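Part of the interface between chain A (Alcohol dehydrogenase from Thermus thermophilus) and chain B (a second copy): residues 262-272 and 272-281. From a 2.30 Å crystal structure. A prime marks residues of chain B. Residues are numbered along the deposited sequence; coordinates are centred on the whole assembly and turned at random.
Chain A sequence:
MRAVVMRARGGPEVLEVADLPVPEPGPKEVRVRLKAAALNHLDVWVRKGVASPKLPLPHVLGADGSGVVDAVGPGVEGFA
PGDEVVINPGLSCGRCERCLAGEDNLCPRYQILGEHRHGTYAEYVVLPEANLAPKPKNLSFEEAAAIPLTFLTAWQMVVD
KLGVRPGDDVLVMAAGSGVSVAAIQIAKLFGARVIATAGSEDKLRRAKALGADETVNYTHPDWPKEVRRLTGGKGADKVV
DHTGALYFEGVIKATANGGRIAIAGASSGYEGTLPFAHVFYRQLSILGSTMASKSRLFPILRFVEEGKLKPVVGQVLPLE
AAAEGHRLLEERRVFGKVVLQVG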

ATOM      1  N   ALA A 262      15.052   9.536  -3.190  1.00 33.14           N
ATOM      2  CA  ALA A 262      14.188  10.128  -4.203  1.00 33.84           C
ATOM      3  C   ALA A 262      14.988  11.193  -4.948  1.00 36.02           C
ATOM      4  O   ALA A 262      15.584  12.076  -4.336  1.00 35.53           O
ATOM      5  CB  ALA A 262      12.960  10.756  -3.552  1.00 31.00           C
ATOM      6  N   ILE A 263      15.000  11.104  -6.269  1.00 38.68           N
ATOM      7  CA  ILE A 263      15.735  12.056  -7.081  1.00 41.68           C
ATOM      8  C   ILE A 263      14.845  12.868  -8.002  1.00 44.32           C
ATOM      9  O   ILE A 263      14.142  12.324  -8.846  1.00 42.82           O
ATOM     10  CB  ILE A 263      16.808  11.344  -7.918  1.00 41.81           C
ATOM     11  CG1 ILE A 263      17.933  10.859  -7.007  1.00 40.43           C
ATOM     12  CG2 ILE A 263      17.333  12.281  -8.991  1.00 42.76           C
ATOM     13  CD1 ILE A 263      19.057  10.182  -7.732  1.00 38.98           C
ATOM     14  N   ALA A 264      14.907  14.183  -7.835  1.00 50.80           N
ATOM     15  CA  ALA A 264      14.110  15.112  -8.622  1.00 57.63           C
ATOM     16  C   ALA A 264      14.653  15.315 -10.030  1.00 63.14           C
ATOM     17  O   ALA A 264      14.461  14.478 -10.916  1.00 64.72           O
ATOM     18  CB  ALA A 264      14.031  16.448  -7.906  1.00 57.92           C
ATOM     19  N   GLY A 265      15.319  16.445 -10.230  1.00 69.32           N
ATOM     20  CA  GLY A 265      15.876  16.757 -11.530  1.00 77.55           C
ATOM     21  C   GLY A 265      17.388  16.753 -11.482  1.00 83.19           C
ATOM     22  O   GLY A 265      18.036  17.697 -11.938  1.00 83.44           O
ATOM     23  N   ALA A 266      17.948  15.686 -10.921  1.00 88.38           N
ATOM     24  CA  ALA A 266      19.396  15.556 -10.807  1.00 93.87           C
ATOM     25  C   ALA A 266      20.053  15.405 -12.178  1.00 97.46           C
ATOM     26  O   ALA A 266      20.550  14.332 -12.525  1.00 98.32           O
ATOM     27  CB  ALA A 266      19.750  14.368  -9.918  1.00 93.20           C
ATOM     28  N   SER A 267      20.048  16.489 -12.951  1.00101.24           N
ATOM     29  CA  SER A 267      20.652  16.502 -14.276  1.00104.87           C
ATOM     30  C   SER A 267      21.998  17.213 -14.190  1.00107.11           C
ATOM     31  O   SER A 267      22.284  18.118 -14.973  1.00107.38           O
ATOM     32  CB  SER A 267      19.743  17.234 -15.271  1.00104.97           C
ATOM     33  OG  SER A 267      20.333  17.292 -16.564  1.00105.16           O
ATOM     34  N   SER A 268      22.816  16.800 -13.227  1.00109.61           N
ATOM     35  CA  SER A 268      24.127  17.403 -13.027  1.00112.45           C
ATOM     36  C   SER A 268      25.092  16.996 -14.140  1.00114.50           C
ATOM     37  O   SER A 268      24.669  16.526 -15.199  1.00115.08           O
ATOM     38  CB  SER A 268      24.691  16.998 -11.663  1.00112.17           C
ATOM     39  OG  SER A 268      25.850  17.752 -11.335  1.00111.90           O
ATOM     40  N   GLY A 269      26.388  17.177 -13.897  1.00116.24           N
ATOM     41  CA  GLY A 269      27.393  16.846 -14.894  1.00117.71           C
ATOM     42  C   GLY A 269      27.664  15.367 -15.109  1.00118.47           C
ATOM     43  O   GLY A 269      26.759  14.590 -15.418  1.00118.64           O
ATOM     44  N   TYR A 270      28.927  14.982 -14.953  1.00118.95           N
ATOM     45  CA  TYR A 270      29.340  13.599 -15.139  1.00119.20           C
ATOM     46  C   TYR A 270      28.520  12.662 -14.264  1.00119.10           C
ATOM     47  O   TYR A 270      27.862  13.092 -13.315  1.00119.29           O
ATOM     48  CB  TYR A 270      30.823  13.433 -14.791  1.00120.03           C
ATOM     49  CG  TYR A 270      31.117  13.431 -13.302  1.00120.51           C
ATOM     50  CD1 TYR A 270      30.803  14.533 -12.502  1.00120.37           C
ATOM     51  CD2 TYR A 270      31.698  12.318 -12.689  1.00120.39           C
ATOM     52  CE1 TYR A 270      31.062  14.525 -11.129  1.00119.90           C
ATOM     53  CE2 TYR A 270      31.959  12.300 -11.318  1.00119.92           C
ATOM     54  CZ  TYR A 270      31.638  13.404 -10.547  1.00119.78           C
ATOM     55  OH  TYR A 270      31.892  13.381  -9.196  1.00119.15           O
ATOM     56  N   GLU A 271      28.565  11.377 -14.595  1.00118.62           N
ATOM     57  CA  GLU A 271      27.847  10.365 -13.839  1.00118.13           C
ATOM     58  C   GLU A 271      28.857   9.391 -13.249  1.00117.79           C
ATOM     59  O   GLU A 271      28.503   8.304 -12.800  1.00117.61           O
ATOM     60  CB  GLU A 271      26.847   9.645 -14.747  1.00118.23           C
ATOM     61  CG  GLU A 271      27.369   9.342 -16.137  1.00118.14           C
ATOM     62  CD  GLU A 271      26.310   9.554 -17.204  1.00118.41           C
ATOM     63  OE1 GLU A 271      25.212   8.973 -17.081  1.00118.27           O
ATOM     64  OE2 GLU A 271      26.578  10.299 -18.169  1.00118.50           O
ATOM     65  N   GLY A 272      30.120   9.812 -13.253  1.00117.47           N
ATOM     66  CA  GLY A 272      31.200   9.003 -12.714  1.00117.17           C
ATOM     67  C   GLY A 272      31.124   7.534 -13.075  1.00117.00           C
ATOM     68  O   GLY A 272      31.524   7.127 -14.166  1.00117.12           O
TER
ATOM     69  N   GLY B 272      30.357   1.357 -15.990  1.00117.47           N
ATOM     70  CA  GLY B 272      30.334   2.361 -17.040  1.00117.17           C
ATOM     71  C   GLY B 272      30.138   3.780 -16.547  1.00117.00           C
ATOM     72  O   GLY B 272      31.083   4.435 -16.106  1.00117.12           O
ATOM     73  N   THR B 273      28.899   4.252 -16.634  1.00116.54           N
ATOM     74  CA  THR B 273      28.541   5.593 -16.193  1.00115.93           C
ATOM     75  C   THR B 273      27.068   5.651 -15.797  1.00115.78           C
ATOM     76  O   THR B 273      26.659   6.529 -15.037  1.00116.29           O
ATOM     77  CB  THR B 273      28.813   6.642 -17.303  1.00115.55           C
ATOM     78  OG1 THR B 273      28.369   6.131 -18.565  1.00115.34           O
ATOM     79  CG2 THR B 273      30.295   6.976 -17.379  1.00114.99           C
ATOM     80  N   LEU B 274      26.279   4.704 -16.303  1.00115.25           N
ATOM     81  CA  LEU B 274      24.849   4.647 -16.005  1.00114.46           C
ATOM     82  C   LEU B 274      24.154   5.958 -16.364  1.00113.80           C
ATOM     83  O   LEU B 274      24.095   6.883 -15.555  1.00113.84           O
ATOM     84  CB  LEU B 274      24.633   4.331 -14.521  1.00114.99           C
ATOM     85  CG  LEU B 274      24.632   2.853 -14.105  1.00115.64           C
ATOM     86  CD1 LEU B 274      25.853   2.137 -14.652  1.00115.04           C
ATOM     87  CD2 LEU B 274      24.588   2.759 -12.585  1.00115.28           C
ATOM     88  N   PRO B 275      23.605   6.044 -17.587  1.00113.11           N
ATOM     89  CA  PRO B 275      22.913   7.244 -18.066  1.00112.73           C
ATOM     90  C   PRO B 275      21.774   7.734 -17.176  1.00112.46           C
ATOM     91  O   PRO B 275      20.611   7.367 -17.366  1.00112.29           O
ATOM     92  CB  PRO B 275      22.434   6.833 -19.457  1.00112.61           C
ATOM     93  CG  PRO B 275      22.211   5.366 -19.311  1.00112.63           C
ATOM     94  CD  PRO B 275      23.441   4.936 -18.544  1.00112.77           C
ATOM     95  N   PHE B 276      22.125   8.572 -16.204  1.00112.18           N
ATOM     96  CA  PHE B 276      21.154   9.144 -15.280  1.00111.33           C
ATOM     97  C   PHE B 276      20.284  10.114 -16.061  1.00110.29           C
ATOM     98  O   PHE B 276      20.387  10.196 -17.285  1.00110.55           O
ATOM     99  CB  PHE B 276      21.878   9.883 -14.144  1.00112.33           C
ATOM    100  CG  PHE B 276      22.572  11.155 -14.576  1.00113.17           C
ATOM    101  CD1 PHE B 276      21.922  12.386 -14.494  1.00113.24           C
ATOM    102  CD2 PHE B 276      23.881  11.123 -15.050  1.00113.31           C
ATOM    103  CE1 PHE B 276      22.566  13.563 -14.873  1.00112.91           C
ATOM    104  CE2 PHE B 276      24.533  12.294 -15.430  1.00113.09           C
ATOM    105  CZ  PHE B 276      23.873  13.515 -15.341  1.00113.05           C
ATOM    106  N   ALA B 277      19.436  10.852 -15.355  1.00108.72           N
ATOM    107  CA  ALA B 277      18.549  11.822 -15.990  1.00106.73           C
ATOM    108  C   ALA B 277      17.572  11.113 -16.916  1.00105.16           C
ATOM    109  O   ALA B 277      16.594  11.699 -17.378  1.00105.34           O
ATOM    110  CB  ALA B 277      19.361  12.846 -16.773  1.00106.88           C
ATOM    111  N   HIS B 278      17.848   9.845 -17.189  1.00103.03           N
ATOM    112  CA  HIS B 278      16.989   9.054 -18.046  1.00100.75           C
ATOM    113  C   HIS B 278      16.063   8.300 -17.107  1.00 99.13           C
ATOM    114  O   HIS B 278      14.913   8.012 -17.432  1.00 99.26           O
ATOM    115  CB  HIS B 278      17.834   8.086 -18.874  1.00100.77           C
ATOM    116  CG  HIS B 278      17.090   7.461 -20.011  1.00100.50           C
ATOM    117  ND1 HIS B 278      17.663   6.521 -20.847  1.00100.56           N
ATOM    118  CD2 HIS B 278      15.825   7.633 -20.457  1.00100.12           C
ATOM    119  CE1 HIS B 278      16.783   6.146 -21.751  1.00100.13           C
ATOM    120  NE2 HIS B 278      15.656   6.804 -21.540  1.00100.10           N
ATOM    121  N   VAL B 279      16.581   8.005 -15.922  1.00 96.87           N
ATOM    122  CA  VAL B 279      15.824   7.292 -14.912  1.00 95.06           C
ATOM    123  C   VAL B 279      15.038   8.282 -14.068  1.00 93.41           C
ATOM    124  O   VAL B 279      14.078   7.922 -13.391  1.00 93.72           O
ATOM    125  CB  VAL B 279      16.762   6.493 -13.995  1.00 95.29           C
ATOM    126  CG1 VAL B 279      15.958   5.713 -12.973  1.00 95.64           C
ATOM    127  CG2 VAL B 279      17.621   5.562 -14.830  1.00 95.72           C
ATOM    128  N   PHE B 280      15.448   9.541 -14.118  1.00 91.51           N
ATOM    129  CA  PHE B 280      14.779  10.573 -13.343  1.00 89.25           C
ATOM    130  C   PHE B 280      13.708  11.256 -14.178  1.00 85.92           C
ATOM    131  O   PHE B 280      12.545  11.321 -13.777  1.00 85.99           O
ATOM    132  CB  PHE B 280      15.806  11.594 -12.855  1.00 92.14           C
ATOM    133  CG  PHE B 280      17.091  10.974 -12.372  1.00 94.90           C
ATOM    134  CD1 PHE B 280      17.081   9.787 -11.636  1.00 95.77           C
ATOM    135  CD2 PHE B 280      18.314  11.588 -12.638  1.00 96.74           C
ATOM    136  CE1 PHE B 280      18.271   9.222 -11.174  1.00 96.37           C
ATOM    137  CE2 PHE B 280      19.512  11.032 -12.180  1.00 97.26           C
ATOM    138  CZ  PHE B 280      19.490   9.847 -11.446  1.00 97.34           C
ATOM    139  N   TYR B 281      14.105  11.756 -15.343  1.00 81.15           N
ATOM    140  CA  TYR B 281      13.173  12.425 -16.235  1.00 76.86           C
ATOM    141  C   TYR B 281      11.969  11.532 -16.513  1.00 72.05           C
ATOM    142  O   TYR B 281      10.830  11.996 -16.503  1.00 71.57           O
ATOM    143  CB  TYR B 281      13.856  12.780 -17.558  1.00 79.93           C
ATOM    144  CG  TYR B 281      12.925  13.408 -18.572  1.00 83.29           C
ATOM    145  CD1 TYR B 281      12.446  14.710 -18.399  1.00 84.55           C
ATOM    146  CD2 TYR B 281      12.504  12.692 -19.698  1.00 84.49           C
ATOM    147  CE1 TYR B 281      11.569  15.284 -19.322  1.00 85.76           C
ATOM    148  CE2 TYR B 281      11.627  13.255 -20.627  1.00 85.57           C
ATOM    149  CZ  TYR B 281      11.164  14.552 -20.431  1.00 86.20           C
ATOM    150  OH  TYR B 281      10.300  15.121 -21.342  1.00 86.46           O
TER

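Aromatic side chains can serve an interface twice over, offering a face to aliphatic groups and an edge to backbone carbonyls, with polar contacts added sparingly. The pairing of residues 262-272 with 272-281 of the second copy illustrates this, burying 545 Å² over both sides.

The apolar contribution centres on Phe280′, whose CA-to-CB bond points toward the opposing stretch. Ile263, at the end of a strand, also points toward its partner, and its CG2 lies over one face of the ring, 3.6 Å from the Phe280′ ring centroid and 11° off the normal, a CH-pi contact. A branched aliphatic chain suits this buried position, since it offers a methyl whose C-H groups can face the pi cloud. Ala266 adds a smaller contact, CB to Phe280′ CE2 at 4.0 Å, and its backbone also meets the ring, with Ala266 O 3.5 Å from Phe280′ CE2 at the edge.

Phe276′ meets mostly backbone. Its chi1 of 70° (p) carries the ring to the loop of the first chain, where Ser268 O and Gly269 O each lie 3.1 Å from Phe276′ CZ, at the ring edge. Carbonyl oxygens are well matched to this rim, whose C-H groups carry slight positive charge. Ser267 CA also meets the edge, 3.6 Å from Phe276′ CE1.

One hydrogen bond crosses between the stretches: Phe276′ N donates to Glu271 OE1 at 3.2 Å, with an N-H...acceptor angle of 148°. Glu271 points toward the second chain, and its long, flexible side chain spans the gap to that amide. The approach has a price, since Glu271 OE1 lies 2.8 Å from Leu274′ O, a pairing of two acceptors as modelled. The Glu271 side chain also comes tightly against Thr273′, with Glu271 CG 3.3 Å from Thr273′ CB, shorter than a relaxed carbon-carbon contact. A single residue thus combines the hydrogen bond with an apolar contact.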